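Local coordinates for protein putative glucose-6-phosphate 1-epimerase (Salmonella typhimurium, PDB 2HTA) that probably interconverts the alpha and beta anomers of glucose 6-phosphate and related hexose 6-phosphates, acting as a mutarotase of the aldose 1-epimerase superfamily, at residues F112-K121 with F134-Y145. Residues are numbered along the deposited sequence; the frame is centred on the assembly and turned at random.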
# COMPACT_ATOMS: atom_id res chain seq x y z
N PHE A 112 -0.56 -12.36 6.18
CA PHE A 112 0.64 -12.38 7.04
C PHE A 112 1.92 -11.88 6.33
O PHE A 112 2.96 -11.70 6.97
CB PHE A 112 0.84 -13.77 7.65
CG PHE A 112 0.95 -14.85 6.63
CD1 PHE A 112 -0.12 -15.70 6.40
CD2 PHE A 112 2.12 -15.01 5.87
CE1 PHE A 112 -0.02 -16.73 5.47
CE2 PHE A 112 2.22 -16.05 4.92
CZ PHE A 112 1.12 -16.90 4.71
N ALA A 113 1.85 -11.66 5.02
CA ALA A 113 3.07 -11.20 4.30
C ALA A 113 3.61 -9.85 4.78
O ALA A 113 4.81 -9.62 4.77
CB ALA A 113 2.77 -11.17 2.81
N ARG A 114 2.72 -8.98 5.28
CA ARG A 114 3.12 -7.62 5.73
C ARG A 114 3.85 -7.66 7.06
O ARG A 114 4.38 -6.64 7.55
CB ARG A 114 1.90 -6.71 5.78
CG ARG A 114 0.79 -7.15 6.79
CD ARG A 114 -0.35 -6.20 6.64
NE ARG A 114 -1.42 -6.46 7.59
CZ ARG A 114 -2.19 -5.52 8.11
NH1 ARG A 114 -1.99 -4.23 7.83
NH2 ARG A 114 -3.17 -5.88 8.98
N ASN A 115 3.82 -8.84 7.70
CA ASN A 115 4.43 -9.01 9.03
C ASN A 115 5.80 -9.68 9.01
O ASN A 115 6.53 -9.66 10.04
CB ASN A 115 3.52 -9.88 9.94
CG ASN A 115 2.10 -9.34 10.05
OD1 ASN A 115 1.20 -9.69 9.25
ND2 ASN A 115 1.89 -8.44 10.99
N LEU A 116 6.21 -10.20 7.87
CA LEU A 116 7.45 -11.01 7.79
C LEU A 116 8.55 -10.29 7.01
O LEU A 116 8.25 -9.46 6.15
CB LEU A 116 7.13 -12.33 7.08
CG LEU A 116 6.08 -13.21 7.77
CD1 LEU A 116 5.75 -14.38 6.81
CD2 LEU A 116 6.67 -13.72 9.12
N PRO A 117 9.84 -10.61 7.32
CA PRO A 117 10.93 -10.01 6.61
C PRO A 117 11.07 -10.58 5.23
O PRO A 117 11.13 -11.81 5.07
CB PRO A 117 12.15 -10.37 7.48
CG PRO A 117 11.72 -11.64 8.28
CD PRO A 117 10.27 -11.53 8.40
N TRP A 118 11.10 -9.69 4.24
CA TRP A 118 11.42 -10.05 2.83
C TRP A 118 12.88 -9.74 2.49
O TRP A 118 13.48 -8.82 3.04
CB TRP A 118 10.59 -9.26 1.82
CG TRP A 118 9.08 -9.40 1.91
CD1 TRP A 118 8.31 -9.37 3.05
CD2 TRP A 118 8.16 -9.52 0.81
NE1 TRP A 118 6.97 -9.47 2.73
CE2 TRP A 118 6.84 -9.56 1.36
CE3 TRP A 118 8.32 -9.62 -0.57
CZ2 TRP A 118 5.67 -9.65 0.55
CZ3 TRP A 118 7.15 -9.71 -1.39
CH2 TRP A 118 5.85 -9.74 -0.83
N ALA A 119 13.42 -10.46 1.52
CA ALA A 119 14.81 -10.25 1.11
C ALA A 119 14.76 -9.23 -0.02
O ALA A 119 13.84 -9.24 -0.81
CB ALA A 119 15.41 -11.60 0.61
N LEU A 120 15.73 -8.35 -0.09
CA LEU A 120 15.91 -7.57 -1.29
C LEU A 120 16.75 -8.38 -2.24
O LEU A 120 17.99 -8.53 -2.08
CB LEU A 120 16.55 -6.24 -0.93
CG LEU A 120 17.06 -5.37 -2.10
CD1 LEU A 120 15.81 -4.96 -2.91
CD2 LEU A 120 17.78 -4.09 -1.64
N LYS A 121 16.09 -8.93 -3.28
CA LYS A 121 16.70 -9.89 -4.17
C LYS A 121 17.45 -9.20 -5.29
O LYS A 121 18.51 -9.71 -5.72
CB LYS A 121 15.59 -10.77 -4.78
CG LYS A 121 16.05 -11.92 -5.59
CD LYS A 121 14.83 -12.63 -6.25
CE LYS A 121 15.28 -13.97 -6.87
NZ LYS A 121 16.04 -14.85 -5.88
N PHE A 134 11.75 -7.54 -4.17
CA PHE A 134 11.79 -8.17 -2.83
C PHE A 134 11.18 -9.56 -2.96
O PHE A 134 10.26 -9.79 -3.79
CB PHE A 134 10.98 -7.33 -1.84
CG PHE A 134 11.56 -5.98 -1.55
CD1 PHE A 134 11.23 -4.84 -2.36
CD2 PHE A 134 12.45 -5.82 -0.50
CE1 PHE A 134 11.78 -3.56 -2.04
CE2 PHE A 134 12.96 -4.54 -0.19
CZ PHE A 134 12.64 -3.43 -0.95
N GLU A 135 11.63 -10.49 -2.12
CA GLU A 135 11.08 -11.86 -2.21
C GLU A 135 10.71 -12.36 -0.79
O GLU A 135 11.47 -12.17 0.15
CB GLU A 135 12.17 -12.76 -2.77
CG GLU A 135 11.71 -14.21 -2.92
CD GLU A 135 12.82 -15.07 -3.54
OE1 GLU A 135 13.76 -15.44 -2.84
OE2 GLU A 135 12.78 -15.30 -4.76
N LEU A 136 9.58 -13.06 -0.70
CA LEU A 136 9.19 -13.74 0.54
C LEU A 136 8.97 -15.19 0.19
O LEU A 136 8.40 -15.50 -0.85
CB LEU A 136 7.94 -13.13 1.14
CG LEU A 136 7.51 -13.78 2.49
CD1 LEU A 136 8.42 -13.25 3.62
CD2 LEU A 136 6.10 -13.32 2.74
N GLN A 137 9.47 -16.12 1.04
CA GLN A 137 9.21 -17.54 0.79
C GLN A 137 8.60 -18.20 1.99
O GLN A 137 8.80 -17.76 3.12
CB GLN A 137 10.48 -18.28 0.43
CG GLN A 137 11.03 -17.81 -0.94
CD GLN A 137 12.12 -18.67 -1.43
OE1 GLN A 137 13.24 -18.57 -0.95
NE2 GLN A 137 11.82 -19.56 -2.39
N SER A 138 7.86 -19.26 1.75
CA SER A 138 7.35 -20.08 2.85
C SER A 138 8.50 -20.71 3.63
O SER A 138 9.64 -20.83 3.14
CB SER A 138 6.43 -21.20 2.29
OG SER A 138 7.04 -21.85 1.20
N SER A 139 8.21 -21.08 4.86
CA SER A 139 9.21 -21.67 5.74
C SER A 139 8.42 -22.60 6.65
O SER A 139 7.18 -22.60 6.62
CB SER A 139 9.82 -20.57 6.58
OG SER A 139 8.83 -20.02 7.43
N GLU A 140 9.13 -23.33 7.51
CA GLU A 140 8.42 -24.15 8.49
C GLU A 140 7.50 -23.30 9.35
O GLU A 140 6.36 -23.71 9.67
CB GLU A 140 9.42 -24.90 9.37
CG GLU A 140 8.69 -25.66 10.49
CD GLU A 140 9.64 -26.50 11.37
OE1 GLU A 140 10.79 -26.72 10.94
OE2 GLU A 140 9.20 -26.92 12.47
N ALA A 141 7.95 -22.10 9.74
CA ALA A 141 7.08 -21.20 10.49
C ALA A 141 5.75 -20.81 9.77
O ALA A 141 4.66 -20.87 10.37
CB ALA A 141 7.83 -19.95 10.93
N THR A 142 5.81 -20.42 8.50
CA THR A 142 4.58 -20.05 7.81
C THR A 142 3.70 -21.24 7.57
O THR A 142 2.47 -21.13 7.65
CB THR A 142 4.85 -19.30 6.45
OG1 THR A 142 5.42 -20.20 5.51
CG2 THR A 142 5.82 -18.08 6.67
N ARG A 143 4.31 -22.37 7.21
CA ARG A 143 3.54 -23.59 7.01
C ARG A 143 2.79 -24.07 8.26
O ARG A 143 1.89 -24.86 8.16
CB ARG A 143 4.42 -24.72 6.51
CG ARG A 143 4.93 -24.49 5.09
CD ARG A 143 5.58 -25.76 4.57
NE ARG A 143 6.72 -26.22 5.38
CZ ARG A 143 7.98 -25.85 5.14
NH1 ARG A 143 8.95 -26.37 5.87
NH2 ARG A 143 8.26 -24.97 4.17
N LYS A 144 3.18 -23.57 9.41
CA LYS A 144 2.52 -23.94 10.64
C LYS A 144 1.09 -23.44 10.63
O LYS A 144 0.18 -24.18 11.02
CB LYS A 144 3.29 -23.37 11.82
CG LYS A 144 3.00 -24.14 13.08
CD LYS A 144 3.73 -23.52 14.28
CE LYS A 144 3.07 -23.95 15.59
NZ LYS A 144 3.99 -23.55 16.72
N TYR A 145 0.88 -22.22 10.13
CA TYR A 145 -0.46 -21.63 10.08
C TYR A 145 -1.06 -21.53 8.69
O TYR A 145 -2.25 -21.24 8.58
CB TYR A 145 -0.52 -20.27 10.81
CG TYR A 145 0.58 -19.31 10.42
CD1 TYR A 145 0.49 -18.57 9.23
CD2 TYR A 145 1.68 -19.11 11.25
CE1 TYR A 145 1.49 -17.69 8.87
CE2 TYR A 145 2.68 -18.20 10.89
CZ TYR A 145 2.58 -17.50 9.68
OH TYR A 145 3.59 -16.62 9.30
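Ala-119 N donates to Glu-135 O at 2.9 Å, nearly straight at 166°, and Glu-135 N returns a bond to Ala-119 O, making the two an antiparallel hydrogen-bonded pair. The extended Glu-135 side chain, on the Ala-119 face, reaches toward Lys-121, whose ammonium NZ lies 3.5 Å from Glu-135 OE2 in a long salt bridge; a long, charged chain suits Lys-121 on this exposed edge strand. In the next, non-hydrogen-bonded pair, the Leu-120 branch CD1 sits over one face of the Phe-134 ring, 4.1 Å from its centroid, a CH-pi contact on the opposite side of the sheet. These residues belong to the beta hairpin of strands 119-125 and 130-137, at one end of a large antiparallel sheet in the beta-sandwich fold of the galactose mutarotase superfamily. Arg-114, which follows Ala-113, probably binds substrate, as in relatives. Just before the strand, the indole of Trp-118 takes Leu-136 CB over its five-membered ring, 3.8 Å from that centroid, while its CE3 edge meets Phe-134 C and CB rather than the phenyl ring. The indole is held in rotation by NE1, which donates to Ala-113 O at 3.0 Å; that oxygen lies almost in the ring plane. A chi1 of -178° turns the branched end of buried Leu-136 away from its own N, carrying CD1 to Leu-116 CB and CD2 to the buried Ala-113 methyl. Farther along, Leu-116 CD1 rests on Thr-142 CG2, a methyl left for packing because Thr-142 N and OG1 form a capping box with Ser-139 at the start of helix 140-145. From that helix Tyr-145 presents its ring edge to the face of Phe-112, T-shaped with planes at 73°, Tyr-145 CE1 standing 3.6 Å from Phe-112 CD1.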